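Local atomic coordinates of anaphase-promoting complex subunit CUT9 (Schizosaccharomyces pombe, PDB entry 2XPI), a protein that serves as a subunit of the anaphase-promoting complex/cyclosome, the E3 ubiquitin ligase that controls progression through mitosis and G1, and forms homodimers through its TPR repeats. Residues A[248-256]-A[276-287]. Residues are numbered along the deposited sequence; the frame is centred on the assembly and turned at random.
Sequences ADEEWDLVL and MLKLNKTSHEDE
Four donors grip OD1 of Asn280, a residue whose CB lies 4.0 Å from Ala248 CB: the backbone N and hydroxyl of Thr282 and of Ser283. The Thr282 hydroxyl sits on a lone pair and Ser283 N comes in the carbonyl plane, whereas Thr282 N and Ser283 OG come from opposite sides of the amide plane, both well tilted out of it. With CG anti to the backbone N (chi1 -172°), OD1 faces the residues that follow, making an Asx turn with Thr282 N and an Asx motif with Ser283 N, while ND2 bonds to Gly439 O.

Beside this turn, the indole of Trp252 from helix 248-257 lies between His284 and Leu279. Over one indole face the imidazole of His284 makes an offset stack, its centroid 3.9 Å from that of the five-membered ring and the planes 10° apart, and His284 CB makes a CH-pi contact over the six-membered ring. Leu279 CD2 covers the opposite face, 3.9 Å from the six-membered centroid. Met276 comes in obliquely, its CG 3.5 Å from Trp252 CZ3 and its SD beside the same ring in a Met-aromatic contact. At the edge, Trp252 NE1 gives a weak, bent bond to Asn280 O (3.4 Å, 143°). A leucine in place of Trp252 would probably leave His284 without its stacking partner and Asn280 O without this donor. Clamping of one indole thus joins TPR 5 to TPR 6, chiefly by dispersion and stacking, with a single weak polar bond across.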
ATOM      1  N   ALA A 248      -2.968   3.006 -34.896  1.00 61.66           N
ATOM      2  CA  ALA A 248      -1.610   2.666 -35.305  1.00 62.22           C
ATOM      3  C   ALA A 248      -0.876   3.859 -35.946  1.00 64.38           C
ATOM      4  O   ALA A 248       0.287   4.131 -35.624  1.00 63.28           O
ATOM      5  CB  ALA A 248      -1.635   1.477 -36.256  1.00 61.41           C
ATOM      6  N   ASP A 249      -1.560   4.556 -36.859  1.00 65.64           N
ATOM      7  CA  ASP A 249      -0.999   5.731 -37.527  1.00 63.98           C
ATOM      8  C   ASP A 249      -0.706   6.861 -36.551  1.00 60.36           C
ATOM      9  O   ASP A 249       0.409   7.365 -36.516  1.00 61.99           O
ATOM     10  CB  ASP A 249      -1.923   6.228 -38.643  1.00 67.69           C
ATOM     11  CG  ASP A 249      -1.765   5.434 -39.936  1.00 72.28           C
ATOM     12  OD1 ASP A 249      -0.759   4.687 -40.058  1.00 72.59           O
ATOM     13  OD2 ASP A 249      -2.644   5.566 -40.832  1.00 73.64           O
ATOM     14  N   GLU A 250      -1.702   7.253 -35.764  1.00 57.13           N
ATOM     15  CA  GLU A 250      -1.534   8.296 -34.767  1.00 57.66           C
ATOM     16  C   GLU A 250      -0.288   8.078 -33.890  1.00 55.09           C
ATOM     17  O   GLU A 250       0.417   9.027 -33.573  1.00 52.99           O
ATOM     18  CB  GLU A 250      -2.759   8.367 -33.862  1.00 62.01           C
ATOM     19  CG  GLU A 250      -4.023   8.889 -34.498  1.00 68.23           C
ATOM     20  CD  GLU A 250      -5.216   8.761 -33.557  1.00 72.92           C
ATOM     21  OE1 GLU A 250      -5.386   7.680 -32.948  1.00 73.39           O
ATOM     22  OE2 GLU A 250      -5.983   9.739 -33.419  1.00 75.93           O
ATOM     23  N   GLU A 251      -0.038   6.828 -33.498  1.00 54.37           N
ATOM     24  CA  GLU A 251       1.097   6.476 -32.646  1.00 53.47           C
ATOM     25  C   GLU A 251       2.439   6.737 -33.318  1.00 54.97           C
ATOM     26  O   GLU A 251       3.349   7.280 -32.699  1.00 53.95           O
ATOM     27  CB  GLU A 251       1.012   5.017 -32.192  1.00 54.82           C
ATOM     28  CG  GLU A 251       0.139   4.789 -30.950  1.00 56.62           C
ATOM     29  CD  GLU A 251      -0.276   3.315 -30.762  1.00 59.74           C
ATOM     30  OE1 GLU A 251       0.180   2.457 -31.566  1.00 59.55           O
ATOM     31  OE2 GLU A 251      -1.062   3.025 -29.814  1.00 60.33           O
ATOM     32  N   TRP A 252       2.564   6.352 -34.584  1.00 56.17           N
ATOM     33  CA  TRP A 252       3.778   6.630 -35.338  1.00 55.19           C
ATOM     34  C   TRP A 252       3.972   8.121 -35.583  1.00 57.08           C
ATOM     35  O   TRP A 252       5.074   8.637 -35.440  1.00 56.57           O
ATOM     36  CB  TRP A 252       3.801   5.853 -36.654  1.00 55.55           C
ATOM     37  CG  TRP A 252       4.253   4.449 -36.465  1.00 54.97           C
ATOM     38  CD1 TRP A 252       3.464   3.344 -36.275  1.00 54.44           C
ATOM     39  CD2 TRP A 252       5.608   3.988 -36.418  1.00 55.35           C
ATOM     40  NE1 TRP A 252       4.249   2.223 -36.121  1.00 55.15           N
ATOM     41  CE2 TRP A 252       5.569   2.594 -36.205  1.00 56.85           C
ATOM     42  CE3 TRP A 252       6.852   4.618 -36.534  1.00 54.94           C
ATOM     43  CZ2 TRP A 252       6.732   1.825 -36.109  1.00 57.19           C
ATOM     44  CZ3 TRP A 252       7.994   3.855 -36.440  1.00 54.79           C
ATOM     45  CH2 TRP A 252       7.929   2.473 -36.230  1.00 56.03           C
ATOM     46  N   ASP A 253       2.910   8.821 -35.951  1.00 60.43           N
ATOM     47  CA  ASP A 253       3.036  10.258 -36.153  1.00 64.55           C
ATOM     48  C   ASP A 253       3.405  10.960 -34.845  1.00 61.74           C
ATOM     49  O   ASP A 253       4.056  12.005 -34.848  1.00 63.62           O
ATOM     50  CB  ASP A 253       1.753  10.848 -36.745  1.00 70.88           C
ATOM     51  CG  ASP A 253       1.660  12.365 -36.564  1.00 76.50           C
ATOM     52  OD1 ASP A 253       1.277  12.807 -35.450  1.00 77.51           O
ATOM     53  OD2 ASP A 253       1.958  13.112 -37.531  1.00 79.06           O
ATOM     54  N   LEU A 254       2.981  10.392 -33.723  1.00 56.59           N
ATOM     55  CA  LEU A 254       3.297  10.994 -32.455  1.00 51.76           C
ATOM     56  C   LEU A 254       4.797  10.875 -32.228  1.00 54.72           C
ATOM     57  O   LEU A 254       5.461  11.892 -32.068  1.00 56.54           O
ATOM     58  CB  LEU A 254       2.509  10.363 -31.313  1.00 46.94           C
ATOM     59  CG  LEU A 254       2.825  10.881 -29.903  1.00 46.38           C
ATOM     60  CD1 LEU A 254       2.571  12.372 -29.735  1.00 44.34           C
ATOM     61  CD2 LEU A 254       2.023  10.124 -28.890  1.00 47.05           C
ATOM     62  N   VAL A 255       5.347   9.659 -32.233  1.00 54.65           N
ATOM     63  CA  VAL A 255       6.759   9.520 -31.876  1.00 55.00           C
ATOM     64  C   VAL A 255       7.687  10.143 -32.903  1.00 57.68           C
ATOM     65  O   VAL A 255       8.789  10.592 -32.565  1.00 59.10           O
ATOM     66  CB  VAL A 255       7.208   8.069 -31.539  1.00 46.43           C
ATOM     67  CG1 VAL A 255       6.031   7.195 -31.206  1.00 46.01           C
ATOM     68  CG2 VAL A 255       8.079   7.489 -32.631  1.00 46.26           C
ATOM     69  N   LEU A 256       7.238  10.192 -34.150  1.00 58.42           N
ATOM     70  CA  LEU A 256       8.040  10.794 -35.204  1.00 59.16           C
ATOM     71  C   LEU A 256       8.138  12.307 -35.046  1.00 59.71           C
ATOM     72  O   LEU A 256       9.133  12.901 -35.446  1.00 62.89           O
ATOM     73  CB  LEU A 256       7.511  10.418 -36.586  1.00 60.30           C
ATOM     74  CG  LEU A 256       8.352   9.382 -37.353  1.00 62.50           C
ATOM     75  CD1 LEU A 256       9.216   8.542 -36.412  1.00 62.76           C
ATOM     76  CD2 LEU A 256       7.482   8.485 -38.229  1.00 61.31           C
ATOM     77  N   MET A 276       9.784   3.489 -30.821  1.00 50.52           N
ATOM     78  CA  MET A 276       9.328   2.749 -31.981  1.00 53.06           C
ATOM     79  C   MET A 276       9.175   1.249 -31.693  1.00 55.92           C
ATOM     80  O   MET A 276       8.328   0.588 -32.282  1.00 57.98           O
ATOM     81  CB  MET A 276      10.238   3.030 -33.185  1.00 54.18           C
ATOM     82  CG  MET A 276      10.070   4.463 -33.728  1.00 55.71           C
ATOM     83  SD  MET A 276      11.257   4.945 -35.008  1.00 65.01           S
ATOM     84  CE  MET A 276      12.022   3.361 -35.188  1.00 38.89           C
ATOM     85  N   LEU A 277       9.968   0.712 -30.773  1.00 56.31           N
ATOM     86  CA  LEU A 277       9.842  -0.702 -30.417  1.00 56.74           C
ATOM     87  C   LEU A 277       8.504  -1.016 -29.759  1.00 57.55           C
ATOM     88  O   LEU A 277       8.116  -2.181 -29.689  1.00 59.32           O
ATOM     89  CB  LEU A 277      10.953  -1.149 -29.467  1.00 56.76           C
ATOM     90  CG  LEU A 277      12.410  -1.182 -29.910  1.00 60.10           C
ATOM     91  CD1 LEU A 277      13.174  -2.026 -28.911  1.00 61.43           C
ATOM     92  CD2 LEU A 277      12.568  -1.748 -31.320  1.00 62.52           C
ATOM     93  N   LYS A 278       7.821   0.008 -29.247  1.00 56.08           N
ATOM     94  CA  LYS A 278       6.528  -0.178 -28.578  1.00 54.76           C
ATOM     95  C   LYS A 278       5.359  -0.246 -29.562  1.00 52.42           C
ATOM     96  O   LYS A 278       4.228  -0.546 -29.177  1.00 51.94           O
ATOM     97  CB  LYS A 278       6.271   0.954 -27.581  1.00 55.83           C
ATOM     98  CG  LYS A 278       7.205   0.953 -26.386  1.00 60.34           C
ATOM     99  CD  LYS A 278       7.332  -0.464 -25.856  1.00 65.90           C
ATOM    100  CE  LYS A 278       8.013  -0.527 -24.495  1.00 67.37           C
ATOM    101  NZ  LYS A 278       7.837  -1.894 -23.913  1.00 68.36           N
ATOM    102  N   LEU A 279       5.656   0.018 -30.830  1.00 60.00           N
ATOM    103  CA  LEU A 279       4.655   0.410 -31.808  1.00 56.48           C
ATOM    104  C   LEU A 279       4.194  -0.700 -32.733  1.00 60.68           C
ATOM    105  O   LEU A 279       4.653  -1.834 -32.641  1.00 63.13           O
ATOM    106  CB  LEU A 279       5.214   1.540 -32.658  1.00 52.48           C
ATOM    107  CG  LEU A 279       4.919   2.973 -32.227  1.00 48.46           C
ATOM    108  CD1 LEU A 279       4.509   3.072 -30.768  1.00 43.62           C
ATOM    109  CD2 LEU A 279       6.130   3.822 -32.546  1.00 49.94           C
ATOM    110  N   ASN A 280       3.280  -0.349 -33.635  1.00 62.92           N
ATOM    111  CA  ASN A 280       2.775  -1.280 -34.631  1.00 65.93           C
ATOM    112  C   ASN A 280       3.877  -1.843 -35.520  1.00 70.64           C
ATOM    113  O   ASN A 280       4.510  -1.114 -36.297  1.00 72.31           O
ATOM    114  CB  ASN A 280       1.713  -0.630 -35.512  1.00 66.42           C
ATOM    115  CG  ASN A 280       1.030  -1.635 -36.417  1.00 70.52           C
ATOM    116  OD1 ASN A 280       1.525  -1.960 -37.503  1.00 72.42           O
ATOM    117  ND2 ASN A 280      -0.106  -2.156 -35.964  1.00 72.33           N
ATOM    118  N   LYS A 281       4.063  -3.156 -35.424  1.00 72.73           N
ATOM    119  CA  LYS A 281       5.117  -3.864 -36.138  1.00 75.79           C
ATOM    120  C   LYS A 281       5.004  -3.835 -37.666  1.00 80.88           C
ATOM    121  O   LYS A 281       6.024  -3.926 -38.351  1.00 83.96           O
ATOM    122  CB  LYS A 281       5.175  -5.320 -35.658  1.00 74.73           C
ATOM    123  CG  LYS A 281       6.537  -5.755 -35.174  1.00 73.26           C
ATOM    124  CD  LYS A 281       7.048  -4.831 -34.085  1.00 70.07           C
ATOM    125  CE  LYS A 281       6.088  -4.784 -32.915  1.00 66.41           C
ATOM    126  NZ  LYS A 281       6.646  -4.011 -31.777  1.00 64.84           N
ATOM    127  N   THR A 282       3.785  -3.714 -38.199  1.00 81.70           N
ATOM    128  CA  THR A 282       3.559  -3.945 -39.634  1.00 84.73           C
ATOM    129  C   THR A 282       3.629  -2.710 -40.544  1.00 85.77           C
ATOM    130  O   THR A 282       4.128  -2.799 -41.667  1.00 89.15           O
ATOM    131  CB  THR A 282       2.228  -4.732 -39.914  1.00 87.13           C
ATOM    132  OG1 THR A 282       1.092  -3.852 -39.845  1.00 85.78           O
ATOM    133  CG2 THR A 282       2.055  -5.888 -38.930  1.00 85.75           C
ATOM    134  N   SER A 283       3.145  -1.567 -40.065  1.00 83.23           N
ATOM    135  CA  SER A 283       2.923  -0.412 -40.941  1.00 85.02           C
ATOM    136  C   SER A 283       4.180   0.336 -41.381  1.00 86.68           C
ATOM    137  O   SER A 283       4.224   0.897 -42.476  1.00 89.12           O
ATOM    138  CB  SER A 283       1.921   0.562 -40.311  1.00 83.61           C
ATOM    139  OG  SER A 283       2.195   0.778 -38.939  1.00 81.10           O
ATOM    140  N   HIS A 284       5.193   0.350 -40.523  1.00 86.13           N
ATOM    141  CA  HIS A 284       6.420   1.084 -40.792  1.00 87.09           C
ATOM    142  C   HIS A 284       7.605   0.153 -40.636  1.00 95.14           C
ATOM    143  O   HIS A 284       8.526   0.417 -39.855  1.00 94.34           O
ATOM    144  CB  HIS A 284       6.553   2.248 -39.820  1.00 79.04           C
ATOM    145  CG  HIS A 284       5.481   3.275 -39.967  1.00 72.68           C
ATOM    146  ND1 HIS A 284       5.735   4.559 -40.394  1.00 71.30           N
ATOM    147  CD2 HIS A 284       4.146   3.203 -39.756  1.00 69.30           C
ATOM    148  CE1 HIS A 284       4.603   5.239 -40.430  1.00 69.82           C
ATOM    149  NE2 HIS A 284       3.623   4.437 -40.053  1.00 68.49           N
ATOM    150  N   GLU A 285       7.566  -0.937 -41.393  1.00 78.97           N
ATOM    151  CA  GLU A 285       8.550  -2.015 -41.309  1.00 84.10           C
ATOM    152  C   GLU A 285       9.999  -1.528 -41.399  1.00 84.15           C
ATOM    153  O   GLU A 285      10.919  -2.164 -40.887  1.00 82.35           O
ATOM    154  CB  GLU A 285       8.271  -3.023 -42.423  1.00 88.90           C
ATOM    155  CG  GLU A 285       8.693  -4.438 -42.100  1.00 93.21           C
ATOM    156  CD  GLU A 285       7.660  -5.452 -42.540  1.00 96.15           C
ATOM    157  OE1 GLU A 285       6.450  -5.194 -42.313  1.00 96.34           O
ATOM    158  OE2 GLU A 285       8.059  -6.496 -43.111  1.00 97.21           O
ATOM    159  N   ASP A 286      10.170  -0.385 -42.049  1.00 86.56           N
ATOM    160  CA  ASP A 286      11.466   0.158 -42.425  1.00 90.83           C
ATOM    161  C   ASP A 286      12.125   0.984 -41.304  1.00 91.76           C
ATOM    162  O   ASP A 286      13.253   0.699 -40.887  1.00 91.41           O
ATOM    163  CB  ASP A 286      11.241   1.020 -43.660  1.00 94.43           C
ATOM    164  CG  ASP A 286       9.751   1.259 -43.925  1.00 95.95           C
ATOM    165  OD1 ASP A 286       9.088   0.363 -44.506  1.00 96.23           O
ATOM    166  OD2 ASP A 286       9.236   2.329 -43.523  1.00 95.78           O
ATOM    167  N   GLU A 287      11.422   2.014 -40.831  1.00 91.12           N
ATOM    168  CA  GLU A 287      11.895   2.809 -39.709  1.00 88.96           C
ATOM    169  C   GLU A 287      12.181   1.863 -38.565  1.00 85.22           C
ATOM    170  O   GLU A 287      13.115   2.060 -37.789  1.00 85.77           O
ATOM    171  CB  GLU A 287      10.834   3.818 -39.273  1.00 90.14           C
ATOM    172  CG  GLU A 287      10.621   4.974 -40.233  1.00 93.67           C
ATOM    173  CD  GLU A 287       9.364   4.812 -41.072  1.00 96.79           C
ATOM    174  OE1 GLU A 287       8.958   3.657 -41.334  1.00 96.27           O
ATOM    175  OE2 GLU A 287       8.782   5.844 -41.479  1.00 99.16           O
TER